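PDB 6X3B: GDP-6-deoxy-D-mannose reductase from Pseudomonas aeruginosa, which probably reduces GDP-4-dehydro-6-deoxy-D-mannose to GDP-rhamnose with NADPH, a step toward lipopolysaccharide O-antigen. Local coordinates for residues D68-L73 / L108-A113. Numbering follows the deposited sequence.
Sequences DLWPEL and LQALKA
Trp70 lays its indole against Ala110 and Leu111, fastening the loop before strand 76-79 to helix 93-114 at the periphery of the nucleotide-binding Rossmann fold. Leu111 takes one face of the indole. Its CD2 sits 3.7 Å from the centroid of the Trp70 six-membered ring and 15° off the normal, a CH-pi contact in which the two side chains cross at about a right angle. The opposite face lies under CB of Leu69, so the flat ring is sandwiched between aliphatic groups. Ala110 meets the rim instead: its CB stands in the ring plane, 3.7 Å from Trp70 CH2, and a side chain this small lets the indole edge come right up to the helix backbone. With CG anti to the carbonyl carbon (chi1 -50°), Trp70 sends its ring toward the helix, and the large apolar surface suits a buried site that Phe26 also borders, edge-to-face. The loop backbone is also tied to this helix by hydrogen bonds, Arg114 at its end donating to the carbonyl oxygens of Trp70 and Pro71. Leu111, branched at CG, reaches the ring chiefly through one methyl, CD2, which lies 3.6 Å from Trp70 CZ2.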
ATOM      1  N   ASP A  68     -21.243   6.563  17.922  1.00 37.91           N
ATOM      2  CA  ASP A  68     -21.703   5.966  19.173  1.00 35.55           C
ATOM      3  C   ASP A  68     -21.710   4.439  19.140  1.00 34.78           C
ATOM      4  O   ASP A  68     -22.531   3.811  19.821  1.00 28.63           O
ATOM      5  CB  ASP A  68     -23.102   6.478  19.520  1.00 40.47           C
ATOM      6  CG  ASP A  68     -23.141   7.978  19.747  1.00 53.61           C
ATOM      7  OD1 ASP A  68     -22.867   8.419  20.890  1.00 57.34           O
ATOM      8  OD2 ASP A  68     -23.468   8.717  18.789  1.00 63.96           O
ATOM      9  N   LEU A  69     -20.794   3.819  18.388  1.00 24.03           N
ATOM     10  CA  LEU A  69     -20.795   2.364  18.287  1.00 22.75           C
ATOM     11  C   LEU A  69     -20.260   1.666  19.537  1.00 20.75           C
ATOM     12  O   LEU A  69     -20.445   0.452  19.671  1.00 22.59           O
ATOM     13  CB  LEU A  69     -19.961   1.923  17.078  1.00 24.07           C
ATOM     14  CG  LEU A  69     -20.662   2.089  15.732  1.00 26.79           C
ATOM     15  CD1 LEU A  69     -19.692   1.852  14.599  1.00 21.59           C
ATOM     16  CD2 LEU A  69     -21.870   1.139  15.613  1.00 30.14           C
ATOM     17  N   TRP A  70     -19.582   2.375  20.431  1.00 22.58           N
ATOM     18  CA  TRP A  70     -18.862   1.746  21.543  1.00 19.25           C
ATOM     19  C   TRP A  70     -19.275   2.379  22.869  1.00 23.99           C
ATOM     20  O   TRP A  70     -18.494   3.101  23.501  1.00 27.62           O
ATOM     21  CB  TRP A  70     -17.345   1.833  21.333  1.00 21.57           C
ATOM     22  CG  TRP A  70     -16.958   1.354  19.953  1.00 23.72           C
ATOM     23  CD1 TRP A  70     -16.991   0.075  19.491  1.00 21.99           C
ATOM     24  CD2 TRP A  70     -16.565   2.172  18.849  1.00 18.27           C
ATOM     25  NE1 TRP A  70     -16.608   0.038  18.157  1.00 17.24           N
ATOM     26  CE2 TRP A  70     -16.341   1.315  17.746  1.00 21.61           C
ATOM     27  CE3 TRP A  70     -16.341   3.542  18.696  1.00 20.11           C
ATOM     28  CZ2 TRP A  70     -15.913   1.791  16.500  1.00 20.33           C
ATOM     29  CZ3 TRP A  70     -15.932   4.020  17.457  1.00 22.44           C
ATOM     30  CH2 TRP A  70     -15.716   3.146  16.380  1.00 18.45           C
ATOM     31  N   PRO A  71     -20.497   2.098  23.339  1.00 26.68           N
ATOM     32  CA  PRO A  71     -20.845   2.493  24.721  1.00 26.84           C
ATOM     33  C   PRO A  71     -19.836   1.976  25.738  1.00 24.07           C
ATOM     34  O   PRO A  71     -19.349   2.748  26.583  1.00 28.50           O
ATOM     35  CB  PRO A  71     -22.250   1.894  24.915  1.00 25.69           C
ATOM     36  CG  PRO A  71     -22.438   0.905  23.798  1.00 29.81           C
ATOM     37  CD  PRO A  71     -21.610   1.418  22.653  1.00 21.91           C
ATOM     38  N   GLU A  72     -19.472   0.698  25.659  1.00 23.36           N
ATOM     39  CA  GLU A  72     -18.273   0.197  26.325  1.00 22.79           C
ATOM     40  C   GLU A  72     -17.111   0.154  25.334  1.00 24.00           C
ATOM     41  O   GLU A  72     -17.274  -0.298  24.197  1.00 24.79           O
ATOM     42  CB  GLU A  72     -18.498  -1.194  26.918  1.00 28.19           C
ATOM     43  CG  GLU A  72     -19.750  -1.305  27.806  1.00 34.59           C
ATOM     44  CD  GLU A  72     -19.787  -2.600  28.610  1.00 44.16           C
ATOM     45  OE1 GLU A  72     -19.193  -3.615  28.167  1.00 47.31           O
ATOM     46  OE2 GLU A  72     -20.406  -2.602  29.693  1.00 56.97           O
ATOM     47  N   LEU A  73     -15.927   0.597  25.789  1.00 23.49           N
ATOM     48  CA  LEU A  73     -14.750   0.712  24.915  1.00 25.16           C
ATOM     49  C   LEU A  73     -14.144  -0.662  24.642  1.00 22.59           C
ATOM     50  O   LEU A  73     -13.919  -1.431  25.580  1.00 24.80           O
ATOM     51  CB  LEU A  73     -13.710   1.609  25.561  1.00 22.45           C
ATOM     52  CG  LEU A  73     -12.471   1.923  24.723  1.00 21.99           C
ATOM     53  CD1 LEU A  73     -12.828   2.948  23.675  1.00 21.39           C
ATOM     54  CD2 LEU A  73     -11.323   2.430  25.614  1.00 22.67           C
ATOM     55  N   LEU A 108     -10.636   3.868  12.084  1.00 14.19           N
ATOM     56  CA  LEU A 108      -9.521   4.207  12.966  1.00 15.76           C
ATOM     57  C   LEU A 108      -9.747   5.556  13.640  1.00 17.97           C
ATOM     58  O   LEU A 108      -9.580   5.688  14.858  1.00 17.61           O
ATOM     59  CB  LEU A 108      -8.223   4.204  12.154  1.00 15.58           C
ATOM     60  CG  LEU A 108      -7.775   2.809  11.685  1.00 17.36           C
ATOM     61  CD1 LEU A 108      -6.664   2.933  10.614  1.00 17.34           C
ATOM     62  CD2 LEU A 108      -7.280   1.978  12.886  1.00 20.63           C
ATOM     63  N   GLN A 109     -10.199   6.557  12.872  1.00 20.06           N
ATOM     64  CA  GLN A 109     -10.422   7.884  13.444  1.00 16.82           C
ATOM     65  C   GLN A 109     -11.562   7.886  14.459  1.00 22.77           C
ATOM     66  O   GLN A 109     -11.487   8.586  15.484  1.00 20.29           O
ATOM     67  CB  GLN A 109     -10.695   8.890  12.330  1.00 17.67           C
ATOM     68  CG  GLN A 109      -9.497   9.033  11.427  1.00 23.46           C
ATOM     69  CD  GLN A 109      -9.641  10.165  10.472  1.00 33.14           C
ATOM     70  OE1 GLN A 109     -10.640  10.250   9.732  1.00 35.99           O
ATOM     71  NE2 GLN A 109      -8.639  11.041  10.444  1.00 32.24           N
ATOM     72  N   ALA A 110     -12.649   7.162  14.168  1.00 20.23           N
ATOM     73  CA  ALA A 110     -13.749   7.060  15.120  1.00 18.98           C
ATOM     74  C   ALA A 110     -13.288   6.403  16.425  1.00 23.21           C
ATOM     75  O   ALA A 110     -13.623   6.869  17.523  1.00 22.30           O
ATOM     76  CB  ALA A 110     -14.910   6.274  14.504  1.00 19.75           C
ATOM     77  N   LEU A 111     -12.533   5.303  16.318  1.00 21.19           N
ATOM     78  CA  LEU A 111     -11.967   4.660  17.504  1.00 20.91           C
ATOM     79  C   LEU A 111     -11.079   5.632  18.274  1.00 21.21           C
ATOM     80  O   LEU A 111     -11.158   5.729  19.510  1.00 21.21           O
ATOM     81  CB  LEU A 111     -11.173   3.412  17.095  1.00 18.59           C
ATOM     82  CG  LEU A 111     -11.998   2.168  16.718  1.00 19.62           C
ATOM     83  CD1 LEU A 111     -11.182   1.147  15.936  1.00 15.30           C
ATOM     84  CD2 LEU A 111     -12.612   1.514  17.960  1.00 18.79           C
ATOM     85  N   LYS A 112     -10.230   6.369  17.553  1.00 19.96           N
ATOM     86  CA  LYS A 112      -9.348   7.337  18.194  1.00 21.97           C
ATOM     87  C   LYS A 112     -10.149   8.383  18.957  1.00 24.46           C
ATOM     88  O   LYS A 112      -9.866   8.673  20.131  1.00 23.25           O
ATOM     89  CB  LYS A 112      -8.449   8.002  17.142  1.00 15.32           C
ATOM     90  CG  LYS A 112      -7.438   8.993  17.777  1.00 24.30           C
ATOM     91  CD  LYS A 112      -6.471   9.603  16.739  1.00 22.68           C
ATOM     92  CE  LYS A 112      -5.615  10.701  17.387  1.00 26.75           C
ATOM     93  NZ  LYS A 112      -4.710  11.362  16.397  1.00 26.53           N
ATOM     94  N   ALA A 113     -11.178   8.950  18.310  1.00 19.58           N
ATOM     95  CA  ALA A 113     -11.961   9.999  18.957  1.00 21.44           C
ATOM     96  C   ALA A 113     -12.660   9.483  20.208  1.00 24.54           C
ATOM     97  O   ALA A 113     -12.858  10.242  21.164  1.00 21.69           O
ATOM     98  CB  ALA A 113     -12.990  10.575  17.983  1.00 24.79           C
TER